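Local structure of beta-mannosidase (Trichoderma harzianum, 4CVU) at residues L352-N357 and G370-F375. The protein probably hydrolyses terminal, non-reducing beta-D-mannose residues from beta-mannosides, as a fungal beta-mannosidase of glycoside hydrolase family 2. Sequence-based numbering, arbitrary orientation.
Sequences LFSSGN and GNNWHF. With NAG (2-acetamido-2-deoxy-beta-D-glucopyranose), chain F.
F353 drives the rim of its ring onto the indole of W373: CZ stands 3.3 Å from CE2 of W373, over the centre of the indole, and the planes meet at 71°, which defines a T-shaped (edge-to-face) pair. With CG anti to the backbone N (chi1 166°), the F353 ring is carried across toward the strand of W373 and F375, and its CD1 lies over one face of the F375 ring, 3.9 Å from CZ of F375, completing an aromatic cluster. Replacing W373 by an alanine would probably leave the edge of F353 without the face it packs on and open a gap beside M485 and F591.

On the other side of the ladder, S354 CB sits over the imidazole of H374, 4.0 Å from the ring centroid, a CH-pi contact. The backbones of these two residues exchange two hydrogen bonds, S354 N to H374 O (2.8 Å) and H374 N to S354 O (3.1 Å). Because W373 and H374 both face S354, the pairing is a classic beta bulge.

Beyond the bulge, asparagines continue the pairing. G356 O accepts twice from N372, nearly straight from its backbone N and, from above the carbonyl plane, from its ND2 at 3.1 Å. N371 ND2 gives S355 O a bond of 2.9 Å that lies close to its own amide plane, and also reaches W543 O. R557 binds OD1 of both N371 and N357, whose ND2 carries the N-linked NAG; Q362 holds N372 OD1.

Strands 351-354 and 374-377 are antiparallel neighbours, joined through a loop containing helix 360-365. Strand 374-377 pairs in turn with 380-389, where the parallel strands begin, consistent with the (beta/alpha)8 barrel of GH2 catalytic domains; the cluster packs against barrel strands 481-485 and 534-535.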
loop_
_atom_site.group_PDB
_atom_site.type_symbol
_atom_site.label_atom_id
_atom_site.label_comp_id
_atom_site.label_asym_id
_atom_site.label_seq_id
_atom_site.Cartn_x
_atom_site.Cartn_y
_atom_site.Cartn_z
ATOM N N LEU A 352 -2.627 31.333 -36.997
ATOM C CA LEU A 352 -3.759 30.960 -37.808
ATOM C C LEU A 352 -4.012 29.461 -37.726
ATOM O O LEU A 352 -3.059 28.665 -37.864
ATOM C CB LEU A 352 -3.444 31.284 -39.269
ATOM C CG LEU A 352 -4.518 30.874 -40.297
ATOM C CD1 LEU A 352 -5.775 31.701 -40.119
ATOM C CD2 LEU A 352 -3.961 31.054 -41.699
ATOM N N PHE A 353 -5.261 29.074 -37.504
ATOM C CA PHE A 353 -5.701 27.718 -37.760
ATOM C C PHE A 353 -6.433 27.754 -39.095
ATOM O O PHE A 353 -7.454 28.404 -39.222
ATOM C CB PHE A 353 -6.606 27.152 -36.663
ATOM C CG PHE A 353 -7.323 25.883 -37.074
ATOM C CD1 PHE A 353 -6.606 24.740 -37.414
ATOM C CD2 PHE A 353 -8.709 25.832 -37.124
ATOM C CE1 PHE A 353 -7.265 23.576 -37.824
ATOM C CE2 PHE A 353 -9.374 24.677 -37.544
ATOM C CZ PHE A 353 -8.655 23.546 -37.870
ATOM N N SER A 354 -5.905 27.020 -40.067
ATOM C CA SER A 354 -6.391 27.061 -41.438
ATOM C C SER A 354 -7.196 25.802 -41.752
ATOM O O SER A 354 -6.629 24.711 -41.786
ATOM C CB SER A 354 -5.193 27.182 -42.390
ATOM O OG SER A 354 -5.640 27.213 -43.739
ATOM N N SER A 355 -8.496 25.963 -41.947
ATOM C CA SER A 355 -9.418 24.871 -42.233
ATOM C C SER A 355 -10.319 25.072 -43.462
ATOM O O SER A 355 -11.291 24.346 -43.636
ATOM C CB SER A 355 -10.308 24.632 -41.015
ATOM O OG SER A 355 -10.796 25.836 -40.531
ATOM N N GLY A 356 -10.005 26.047 -44.296
ATOM C CA GLY A 356 -10.813 26.367 -45.475
ATOM C C GLY A 356 -10.351 25.543 -46.635
ATOM O O GLY A 356 -9.458 24.677 -46.476
ATOM N N ASN A 357 -10.926 25.814 -47.813
ATOM C CA ASN A 357 -10.648 24.998 -48.994
ATOM C C ASN A 357 -9.176 24.997 -49.407
ATOM O O ASN A 357 -8.482 26.006 -49.273
ATOM C CB ASN A 357 -11.443 25.485 -50.208
ATOM C CG ASN A 357 -12.926 25.216 -50.117
ATOM O OD1 ASN A 357 -13.400 24.434 -49.306
ATOM N ND2 ASN A 357 -13.673 25.889 -50.976
ATOM N N GLY A 370 -9.556 19.503 -51.371
ATOM C CA GLY A 370 -10.295 19.290 -50.153
ATOM C C GLY A 370 -10.216 20.512 -49.263
ATOM O O GLY A 370 -10.404 21.647 -49.709
ATOM N N ASN A 371 -9.956 20.257 -47.982
ATOM C CA ASN A 371 -9.839 21.332 -47.018
ATOM C C ASN A 371 -8.568 21.174 -46.189
ATOM O O ASN A 371 -8.169 20.088 -45.846
ATOM C CB ASN A 371 -11.027 21.313 -46.076
ATOM C CG ASN A 371 -12.215 22.038 -46.617
ATOM O OD1 ASN A 371 -12.863 21.575 -47.544
ATOM N ND2 ASN A 371 -12.514 23.207 -46.025
ATOM N N ASN A 372 -8.002 22.286 -45.831
ATOM C CA ASN A 372 -6.808 22.309 -45.078
ATOM C C ASN A 372 -7.157 21.877 -43.698
ATOM O O ASN A 372 -8.333 21.833 -43.345
ATOM C CB ASN A 372 -6.316 23.738 -44.990
ATOM C CG ASN A 372 -5.651 24.191 -46.244
ATOM O OD1 ASN A 372 -4.485 23.941 -46.459
ATOM N ND2 ASN A 372 -6.384 24.887 -47.052
ATOM N N TRP A 373 -6.139 21.554 -42.931
ATOM C CA TRP A 373 -6.184 21.518 -41.461
ATOM C C TRP A 373 -4.746 21.678 -41.007
ATOM O O TRP A 373 -4.069 20.712 -40.856
ATOM C CB TRP A 373 -6.797 20.217 -40.925
ATOM C CG TRP A 373 -7.084 20.221 -39.485
ATOM C CD1 TRP A 373 -6.194 20.250 -38.459
ATOM C CD2 TRP A 373 -8.391 20.229 -38.878
ATOM N NE1 TRP A 373 -6.861 20.257 -37.258
ATOM C CE2 TRP A 373 -8.209 20.260 -37.485
ATOM C CE3 TRP A 373 -9.672 20.230 -39.377
ATOM C CZ2 TRP A 373 -9.256 20.298 -36.602
ATOM C CZ3 TRP A 373 -10.737 20.286 -38.505
ATOM C CH2 TRP A 373 -10.515 20.306 -37.100
ATOM N N HIS A 374 -4.304 22.910 -40.827
ATOM C CA HIS A 374 -2.967 23.204 -40.372
ATOM C C HIS A 374 -2.847 24.551 -39.661
ATOM O O HIS A 374 -3.749 25.331 -39.648
ATOM C CB HIS A 374 -1.920 23.076 -41.488
ATOM C CG HIS A 374 -1.966 24.166 -42.505
ATOM N ND1 HIS A 374 -2.705 24.075 -43.661
ATOM C CD2 HIS A 374 -1.353 25.367 -42.544
ATOM C CE1 HIS A 374 -2.549 25.171 -44.362
ATOM N NE2 HIS A 374 -1.734 25.971 -43.707
ATOM N N PHE A 375 -1.678 24.784 -39.099
ATOM C CA PHE A 375 -1.393 25.981 -38.367
ATOM C C PHE A 375 -0.307 26.803 -39.080
ATOM O O PHE A 375 0.560 26.230 -39.729
ATOM C CB PHE A 375 -0.952 25.603 -36.964
ATOM C CG PHE A 375 -2.062 25.109 -36.081
ATOM C CD1 PHE A 375 -2.437 23.774 -36.074
ATOM C CD2 PHE A 375 -2.725 25.988 -35.226
ATOM C CE1 PHE A 375 -3.439 23.351 -35.243
ATOM C CE2 PHE A 375 -3.721 25.554 -34.386
ATOM C CZ PHE A 375 -4.092 24.253 -34.408
HETATM C C1 NAG F . -15.126 25.777 -51.066
HETATM C C2 NAG F . -15.905 27.043 -51.477
HETATM C C3 NAG F . -17.375 26.756 -51.689
HETATM C C4 NAG F . -17.541 25.590 -52.626
HETATM C C5 NAG F . -16.765 24.389 -52.081
HETATM C C6 NAG F . -16.822 23.192 -53.029
HETATM C C7 NAG F . -14.798 29.054 -50.606
HETATM C C8 NAG F . -14.695 30.108 -49.525
HETATM N N2 NAG F . -15.741 28.109 -50.496
HETATM O O3 NAG F . -17.921 27.910 -52.272
HETATM O O4 NAG F . -18.904 25.284 -52.747
HETATM O O5 NAG F . -15.425 24.762 -51.981
HETATM O O6 NAG F . -16.295 22.072 -52.355
HETATM O O7 NAG F . -14.023 29.080 -51.551
#